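Local coordinates for protein probable polyketide synthase 1 (PDB 2H84) that extends acyl starters with malonyl units through its C-terminal type III polyketide synthase domain and yields acylpyrones in vitro, at residues 115-120 with 178-183; 162-167 with 211-216; 17-22 with 224-229. One frame throughout, in Å; residues are numbered along the deposited sequence.

Interaction 1. Residues 115-120 with 178-183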
loop_
_atom_site.group_PDB
_atom_site.type_symbol
_atom_site.label_atom_id
_atom_site.label_comp_id
_atom_site.label_asym_id
_atom_site.label_seq_id
_atom_site.Cartn_x
_atom_site.Cartn_y
_atom_site.Cartn_z
ATOM N N GLY A 115 20.326 1.604 13.508
ATOM C CA GLY A 115 21.041 1.886 12.279
ATOM C C GLY A 115 21.160 0.659 11.394
ATOM O O GLY A 115 21.533 0.769 10.233
ATOM N N ASP A 116 20.839 -0.512 11.935
ATOM C CA ASP A 116 20.919 -1.756 11.174
ATOM C C ASP A 116 19.641 -2.111 10.422
ATOM O O ASP A 116 19.628 -3.057 9.630
ATOM C CB ASP A 116 21.282 -2.909 12.097
ATOM C CG ASP A 116 22.719 -2.867 12.525
ATOM O OD1 ASP A 116 23.066 -3.550 13.512
ATOM O OD2 ASP A 116 23.501 -2.153 11.864
ATOM N N ILE A 117 18.565 -1.365 10.665
ATOM C CA ILE A 117 17.299 -1.636 9.990
ATOM C C ILE A 117 17.358 -1.194 8.543
ATOM O O ILE A 117 17.497 -0.009 8.244
ATOM C CB ILE A 117 16.120 -0.949 10.710
ATOM C CG1 ILE A 117 15.909 -1.649 12.053
ATOM C CG2 ILE A 117 14.865 -0.980 9.835
ATOM C CD1 ILE A 117 14.587 -1.451 12.651
ATOM N N THR A 118 17.249 -2.169 7.650
ATOM C CA THR A 118 17.318 -1.922 6.219
ATOM C C THR A 118 15.998 -1.523 5.593
ATOM O O THR A 118 15.975 -0.817 4.584
ATOM C CB THR A 118 17.833 -3.164 5.473
ATOM O OG1 THR A 118 17.048 -4.308 5.834
ATOM C CG2 THR A 118 19.293 -3.406 5.808
ATOM N N HIS A 119 14.898 -1.980 6.186
ATOM C CA HIS A 119 13.571 -1.696 5.652
ATOM C C HIS A 119 12.569 -1.215 6.681
ATOM O O HIS A 119 12.610 -1.611 7.845
ATOM C CB HIS A 119 13.006 -2.949 4.976
ATOM C CG HIS A 119 13.781 -3.387 3.773
ATOM N ND1 HIS A 119 13.368 -3.126 2.483
ATOM C CD2 HIS A 119 14.957 -4.049 3.662
ATOM C CE1 HIS A 119 14.255 -3.607 1.633
ATOM N NE2 HIS A 119 15.230 -4.173 2.322
ATOM N N ILE A 120 11.662 -0.357 6.230
ATOM C CA ILE A 120 10.615 0.166 7.087
ATOM C C ILE A 120 9.299 -0.018 6.312
ATOM O O ILE A 120 9.129 0.496 5.207
ATOM C CB ILE A 120 10.925 1.647 7.455
ATOM C CG1 ILE A 120 10.374 1.987 8.840
ATOM C CG2 ILE A 120 10.477 2.579 6.375
ATOM C CD1 ILE A 120 8.948 2.052 9.015
ATOM N N ARG A 178 16.976 -6.237 7.762
ATOM C CA ARG A 178 16.301 -6.205 9.055
ATOM C C ARG A 178 15.130 -5.267 8.845
ATOM O O ARG A 178 15.259 -4.049 8.996
ATOM C CB ARG A 178 17.211 -5.650 10.150
ATOM C CG ARG A 178 18.245 -6.632 10.665
ATOM C CD ARG A 178 17.604 -7.899 11.186
ATOM N NE ARG A 178 18.065 -9.044 10.414
ATOM C CZ ARG A 178 18.701 -10.083 10.935
ATOM N NH1 ARG A 178 18.943 -10.122 12.236
ATOM N NH2 ARG A 178 19.110 -11.068 10.152
ATOM N N ILE A 179 13.992 -5.856 8.486
ATOM C CA ILE A 179 12.764 -5.130 8.206
ATOM C C ILE A 179 11.912 -4.800 9.429
ATOM O O ILE A 179 11.542 -5.689 10.197
ATOM C CB ILE A 179 11.876 -5.932 7.238
ATOM C CG1 ILE A 179 12.699 -6.425 6.051
ATOM C CG2 ILE A 179 10.718 -5.084 6.760
ATOM C CD1 ILE A 179 13.231 -7.823 6.231
ATOM N N LEU A 180 11.603 -3.515 9.595
ATOM C CA LEU A 180 10.757 -3.042 10.686
ATOM C C LEU A 180 9.351 -2.836 10.118
ATOM O O LEU A 180 9.181 -2.142 9.123
ATOM C CB LEU A 180 11.277 -1.717 11.220
ATOM C CG LEU A 180 10.291 -0.955 12.102
ATOM C CD1 LEU A 180 10.110 -1.667 13.429
ATOM C CD2 LEU A 180 10.805 0.455 12.319
ATOM N N VAL A 181 8.344 -3.425 10.746
ATOM C CA VAL A 181 6.979 -3.296 10.244
ATOM C C VAL A 181 6.023 -2.727 11.291
ATOM O O VAL A 181 6.045 -3.145 12.450
ATOM C CB VAL A 181 6.438 -4.674 9.786
ATOM C CG1 VAL A 181 5.085 -4.514 9.149
ATOM C CG2 VAL A 181 7.398 -5.329 8.813
ATOM N N VAL A 182 5.185 -1.778 10.874
ATOM C CA VAL A 182 4.209 -1.155 11.774
ATOM C C VAL A 182 2.819 -1.204 11.163
ATOM O O VAL A 182 2.589 -0.668 10.082
ATOM C CB VAL A 182 4.483 0.349 12.027
ATOM C CG1 VAL A 182 4.188 0.690 13.488
ATOM C CG2 VAL A 182 5.890 0.709 11.617
ATOM N N CYS A 183 1.893 -1.847 11.857
ATOM C CA CYS A 183 0.523 -1.909 11.398
ATOM C C CYS A 183 -0.249 -1.092 12.425
ATOM O O CYS A 183 -0.293 -1.422 13.612
ATOM C CB CYS A 183 0.035 -3.354 11.361
ATOM S SG CYS A 183 1.034 -4.393 10.294
#
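Thr118 and Arg178 open the pairing of two parallel strands with a side chain standing in for a backbone carbonyl. The hydroxyl OG1 of Thr118, held between its own backbone N and carbonyl carbon (chi1 53°), lies 2.7 Å from Arg178 N and accepts a nearly straight hydrogen bond from it. The return bond, from Thr118 N to Arg178 O, is weak. One step on, Leu180 N donates to His119 O across 2.8 Å with an N-H...O angle of 178°. His119 pairs with Ile179 and Ile120 with Leu180, and CA-H...O contacts from Ile179 to His119 O and from Ile120 to Leu180 O fill in the ladder.

Apolar contacts divide between the two faces of the sheet. On one, His119 and Ile179 lie side by side and point the same way, with His119 CB 3.6 Å from Ile179 CG2 while Ile179 CG1 approaches the imidazole obliquely. On the other, Ile120 CG1 runs beside Leu180 CD2 at 3.8 Å. Ile117, still in the loop before the strand, crosses the same leucine at a slant and sets CD1 3.6 Å from Leu180 CB.

The charged end of Arg178 turns away to a salt bridge with Glu223, its chain bent at chi2 and chi3. Helix 84-110 covers Ile117, Leu180 and Val182, with Leu107, Trp110 and Cys103 among its contacts. Helix 159-171 packs on the opposite face against Ile179 and Val181. Within the sheet, strand 148-153 continues the parallel pairing beyond 119-124, whereas 209-216 runs antiparallel on the far side of 178-185. This two-sided helical cover of a mixed sheet belongs to the thiolase fold.

Interaction 2. Residues 162-167 with 211-216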
loop_
_atom_site.group_PDB
_atom_site.type_symbol
_atom_site.label_atom_id
_atom_site.label_comp_id
_atom_site.label_asym_id
_atom_site.label_seq_id
_atom_site.Cartn_x
_atom_site.Cartn_y
_atom_site.Cartn_z
ATOM N N SER A 162 -0.396 -10.058 5.870
ATOM C CA SER A 162 0.079 -9.665 4.548
ATOM C C SER A 162 1.497 -9.133 4.668
ATOM O O SER A 162 2.368 -9.471 3.867
ATOM C CB SER A 162 -0.827 -8.597 3.940
ATOM O OG SER A 162 -2.050 -9.171 3.541
ATOM N N SER A 163 1.721 -8.306 5.686
ATOM C CA SER A 163 3.037 -7.735 5.921
ATOM C C SER A 163 4.030 -8.811 6.360
ATOM O O SER A 163 5.135 -8.881 5.827
ATOM C CB SER A 163 2.964 -6.627 6.971
ATOM O OG SER A 163 2.370 -7.089 8.169
ATOM N N LEU A 164 3.631 -9.658 7.314
ATOM C CA LEU A 164 4.515 -10.723 7.785
ATOM C C LEU A 164 4.972 -11.504 6.565
ATOM O O LEU A 164 6.162 -11.766 6.373
ATOM C CB LEU A 164 3.791 -11.666 8.745
ATOM C CG LEU A 164 4.635 -12.197 9.887
ATOM C CD1 LEU A 164 3.911 -13.346 10.572
ATOM C CD2 LEU A 164 5.971 -12.684 9.376
ATOM N N ARG A 165 4.007 -11.867 5.733
ATOM C CA ARG A 165 4.272 -12.622 4.516
ATOM C C ARG A 165 5.267 -11.885 3.624
ATOM O O ARG A 165 6.321 -12.431 3.272
ATOM C CB ARG A 165 2.954 -12.876 3.762
ATOM C CG ARG A 165 3.104 -13.654 2.469
ATOM C CD ARG A 165 1.771 -14.221 1.999
ATOM N NE ARG A 165 0.731 -13.196 1.898
ATOM C CZ ARG A 165 0.693 -12.238 0.973
ATOM N NH1 ARG A 165 1.630 -12.152 0.041
ATOM N NH2 ARG A 165 -0.283 -11.348 0.994
ATOM N N THR A 166 4.953 -10.639 3.279
ATOM C CA THR A 166 5.836 -9.857 2.419
ATOM C C THR A 166 7.176 -9.573 3.073
ATOM O O THR A 166 8.217 -9.812 2.464
ATOM C CB THR A 166 5.178 -8.537 2.010
ATOM O OG1 THR A 166 3.823 -8.794 1.646
ATOM C CG2 THR A 166 5.838 -7.942 0.797
ATOM N N ALA A 167 7.164 -9.081 4.309
ATOM C CA ALA A 167 8.423 -8.780 4.988
ATOM C C ALA A 167 9.283 -10.044 5.111
ATOM O O ALA A 167 10.496 -9.961 5.274
ATOM C CB ALA A 167 8.151 -8.147 6.393
ATOM N N ALA A 211 0.871 -1.955 16.199
ATOM C CA ALA A 211 1.792 -3.028 16.557
ATOM C C ALA A 211 2.945 -3.055 15.571
ATOM O O ALA A 211 2.735 -2.938 14.366
ATOM C CB ALA A 211 1.066 -4.357 16.532
ATOM N N ALA A 212 4.165 -3.197 16.076
ATOM C CA ALA A 212 5.327 -3.252 15.196
ATOM C C ALA A 212 6.213 -4.449 15.532
ATOM O O ALA A 212 6.189 -4.955 16.657
ATOM C CB ALA A 212 6.126 -1.959 15.299
ATOM N N TYR A 213 6.981 -4.913 14.552
ATOM C CA TYR A 213 7.883 -6.032 14.780
ATOM C C TYR A 213 9.112 -5.969 13.861
ATOM O O TYR A 213 9.064 -5.376 12.788
ATOM C CB TYR A 213 7.120 -7.358 14.607
ATOM C CG TYR A 213 6.544 -7.578 13.230
ATOM C CD1 TYR A 213 7.298 -8.191 12.228
ATOM C CD2 TYR A 213 5.254 -7.148 12.914
ATOM C CE1 TYR A 213 6.786 -8.369 10.942
ATOM C CE2 TYR A 213 4.735 -7.321 11.631
ATOM C CZ TYR A 213 5.508 -7.932 10.650
ATOM O OH TYR A 213 5.005 -8.096 9.380
ATOM N N ILE A 214 10.225 -6.539 14.317
ATOM C CA ILE A 214 11.447 -6.585 13.526
ATOM C C ILE A 214 11.552 -8.009 12.977
ATOM O O ILE A 214 11.254 -8.975 13.680
ATOM C CB ILE A 214 12.681 -6.320 14.384
ATOM C CG1 ILE A 214 12.493 -5.035 15.197
ATOM C CG2 ILE A 214 13.905 -6.242 13.496
ATOM C CD1 ILE A 214 12.408 -3.774 14.371
ATOM N N ILE A 215 11.981 -8.150 11.733
ATOM C CA ILE A 215 12.084 -9.476 11.129
ATOM C C ILE A 215 13.319 -9.596 10.238
ATOM O O ILE A 215 13.698 -8.641 9.568
ATOM C CB ILE A 215 10.821 -9.767 10.302
ATOM C CG1 ILE A 215 10.925 -11.125 9.630
ATOM C CG2 ILE A 215 10.622 -8.683 9.257
ATOM C CD1 ILE A 215 9.699 -11.473 8.839
ATOM N N GLY A 216 13.952 -10.767 10.236
ATOM C CA GLY A 216 15.136 -10.960 9.417
ATOM C C GLY A 216 15.595 -12.405 9.349
ATOM O O GLY A 216 15.045 -13.268 10.028
#
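Tyr213 reaches from its strand to helix 162-167 and brings its phenol oxygen against Ser163 and Leu164. Its OH donates a hydrogen bond to Ser163 OG over 3.1 Å, and that serine oxygen sits at the ring edge, near the ring plane. Ser163 OG also has the carbonyls of Gly160 and Ala159 within hydrogen-bonding distance for its single proton, which probably holds the hydroxyl in place. The tyrosine oxygen also lies 2.9 Å from Leu164 N, but the angle is too poor for a hydrogen bond.

Apolar contacts flank this polar meeting. The Leu164 side chain crosses Tyr213 at about a right angle, with Leu164 CG 4.4 Å from Tyr213 CZ. The same leucine crosses Ile215 in a similar way, its CD2 4.0 Å from Ile215 CD1. Ala167, one helical turn beyond Ser163, points its methyl toward the strand and places CB 3.8 Å from Ile215 CG2. Ile215 has CG1 anti to the backbone N (chi1 178°), and chi2 is also extended, which carries CD1 to Leu164.

The short helix and strand segments run roughly in the same direction, 29° apart, with their axes 9.7 Å from each other at closest approach. Ser163 lies about 12 Å, side chain to side chain, from Cys157, the predicted active-site residue; the helix that follows this cysteine lies against the central sheet, as in the thiolase fold. Arg165 of the same helix joins Glu366 and also reaches Glu148 of the second subunit. Strand 178-185 lies beside 209-216 and gives Val181 to both Ser163 and Tyr213; helix 335-345 adds Met341 against Leu164 and Ile338 against Tyr213, while helix 84-110 packs on Ala212 and Ile214 across the sheet.

Interaction 3. Residues 17-22 with 224-229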
loop_
_atom_site.group_PDB
_atom_site.type_symbol
_atom_site.label_atom_id
_atom_site.label_comp_id
_atom_site.label_asym_id
_atom_site.label_seq_id
_atom_site.Cartn_x
_atom_site.Cartn_y
_atom_site.Cartn_z
ATOM N N LEU A 17 12.141 -11.087 15.185
ATOM C CA LEU A 17 13.129 -10.771 16.217
ATOM C C LEU A 17 12.701 -9.814 17.340
ATOM O O LEU A 17 13.470 -9.557 18.273
ATOM C CB LEU A 17 14.391 -10.237 15.537
ATOM C CG LEU A 17 14.947 -11.131 14.426
ATOM C CD1 LEU A 17 16.078 -10.421 13.717
ATOM C CD2 LEU A 17 15.420 -12.442 15.011
ATOM N N GLY A 18 11.484 -9.293 17.254
ATOM C CA GLY A 18 11.006 -8.394 18.287
ATOM C C GLY A 18 9.619 -7.870 17.983
ATOM O O GLY A 18 9.259 -7.721 16.818
ATOM N N ILE A 19 8.837 -7.593 19.021
ATOM C CA ILE A 19 7.483 -7.079 18.840
ATOM C C ILE A 19 7.158 -6.002 19.865
ATOM O O ILE A 19 7.632 -6.034 20.999
ATOM C CB ILE A 19 6.432 -8.170 19.012
ATOM C CG1 ILE A 19 6.817 -9.408 18.204
ATOM C CG2 ILE A 19 5.077 -7.641 18.579
ATOM C CD1 ILE A 19 5.988 -10.627 18.560
ATOM N N GLY A 20 6.332 -5.049 19.468
ATOM C CA GLY A 20 5.956 -3.995 20.384
ATOM C C GLY A 20 4.580 -3.504 20.011
ATOM O O GLY A 20 4.234 -3.446 18.829
ATOM N N ILE A 21 3.786 -3.160 21.012
ATOM C CA ILE A 21 2.450 -2.661 20.752
ATOM C C ILE A 21 2.299 -1.263 21.320
ATOM O O ILE A 21 3.165 -0.769 22.033
ATOM C CB ILE A 21 1.376 -3.554 21.385
ATOM C CG1 ILE A 21 1.608 -3.661 22.890
ATOM C CG2 ILE A 21 1.413 -4.931 20.763
ATOM C CD1 ILE A 21 0.407 -4.168 23.649
ATOM N N SER A 22 1.178 -0.634 21.002
ATOM C CA SER A 22 0.889 0.711 21.476
ATOM C C SER A 22 -0.590 0.991 21.259
ATOM O O SER A 22 -1.116 0.739 20.183
ATOM C CB SER A 22 1.735 1.727 20.711
ATOM O OG SER A 22 1.367 3.044 21.059
ATOM N N THR A 224 17.577 -12.234 20.007
ATOM C CA THR A 224 16.893 -13.341 20.647
ATOM C C THR A 224 15.537 -13.569 19.965
ATOM O O THR A 224 14.526 -12.973 20.334
ATOM C CB THR A 224 16.743 -13.061 22.164
ATOM O OG1 THR A 224 15.405 -13.332 22.584
ATOM C CG2 THR A 224 17.092 -11.615 22.476
ATOM N N PRO A 225 15.513 -14.437 18.939
ATOM C CA PRO A 225 14.347 -14.812 18.132
ATOM C C PRO A 225 13.095 -15.159 18.928
ATOM O O PRO A 225 13.172 -15.762 19.999
ATOM C CB PRO A 225 14.861 -15.994 17.322
ATOM C CG PRO A 225 16.283 -15.658 17.120
ATOM C CD PRO A 225 16.700 -15.180 18.490
ATOM N N LEU A 226 11.942 -14.779 18.379
ATOM C CA LEU A 226 10.652 -15.024 19.013
ATOM C C LEU A 226 9.845 -16.103 18.293
ATOM O O LEU A 226 9.285 -16.992 18.935
ATOM C CB LEU A 226 9.848 -13.721 19.075
ATOM C CG LEU A 226 10.444 -12.616 19.949
ATOM C CD1 LEU A 226 9.710 -11.300 19.720
ATOM C CD2 LEU A 226 10.359 -13.029 21.400
ATOM N N TYR A 227 9.778 -16.024 16.965
ATOM C CA TYR A 227 9.035 -16.999 16.173
ATOM C C TYR A 227 9.790 -17.292 14.900
ATOM O O TYR A 227 10.400 -16.396 14.316
ATOM C CB TYR A 227 7.654 -16.474 15.758
ATOM C CG TYR A 227 6.686 -16.206 16.881
ATOM C CD1 TYR A 227 6.638 -14.960 17.509
ATOM C CD2 TYR A 227 5.792 -17.193 17.305
ATOM C CE1 TYR A 227 5.719 -14.705 18.528
ATOM C CE2 TYR A 227 4.869 -16.949 18.321
ATOM C CZ TYR A 227 4.834 -15.708 18.924
ATOM O OH TYR A 227 3.890 -15.476 19.896
ATOM N N GLU A 228 9.753 -18.545 14.463
ATOM C CA GLU A 228 10.411 -18.898 13.218
ATOM C C GLU A 228 9.316 -19.025 12.177
ATOM O O GLU A 228 8.546 -19.980 12.197
ATOM C CB GLU A 228 11.150 -20.229 13.320
ATOM C CG GLU A 228 11.949 -20.529 12.063
ATOM C CD GLU A 228 12.548 -21.924 12.051
ATOM O OE1 GLU A 228 12.914 -22.431 13.141
ATOM O OE2 GLU A 228 12.669 -22.504 10.943
ATOM N N VAL A 229 9.233 -18.058 11.276
ATOM C CA VAL A 229 8.216 -18.110 10.244
ATOM C C VAL A 229 8.648 -19.054 9.120
ATOM O O VAL A 229 9.379 -18.686 8.209
ATOM C CB VAL A 229 7.886 -16.679 9.748
ATOM C CG1 VAL A 229 9.053 -15.933 9.492
ATOM C CG2 VAL A 229 7.221 -16.714 8.529
#
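Leu226 CG lies anti to its carbonyl carbon (chi1 -65°), and chi2 of 169° extends CD1 onto the backbone of Gly18, 3.5 Å from its CA. Ile19 CG1 is likewise anti to its carbonyl carbon, and it crosses the leucine obliquely with CG1 3.8 Å from Leu226 CD1. Beyond it, Ile19 CD1 meets the edge of the Tyr227 ring near the ring plane, 4.1 Å from CE1, with the two side chains at about a right angle. Leu17 and Pro225 lie side by side and point the same way, Leu17 CD2 resting 3.9 Å from Pro225 CG.

No hydrogen bond joins the two segments, whose touching parts diverge by 74°, and the contact is apolar. Polar ties run outward instead: Tyr227 OH bonds to Met341 O of helix 335-345, and Ile19 N to Asp109 of helix 84-110.

Both strands are irregular here. Leu17 and Gly18 together face Ile214, and Leu226 and Tyr227 together face Val16. Each set forms a classic beta bulge, within adjoining antiparallel strands of the mixed sheet of this thiolase-fold type III polyketide synthase domain, of the chalcone/stilbene synthase family.

How the interactions relate
Taken together, the three contacts illustrate how one mixed sheet is held by different chemistry at different places. All are largely buried, though interaction 3 reaches the surface at Thr224. Interaction 1 is strand pairing by backbone bonds, one end completed by a threonine hydroxyl; interaction 2 sets a helix on the sheet through a single phenol-to-serine bond with aliphatic neighbours; between its own segments, interaction 3 has only apolar contacts, with Gly18 giving its backbone. Strand 209-216 links them: Tyr213 N probably bonds to Val181 O of interaction 1, and Ile214 O probably accepts from Leu17 N of interaction 3. Leu180 CD1 packs on Ile214 CD1 between interactions 1 and 2, and Arg178 NH1 beside Leu17 CD1 brings 1 and 3 together.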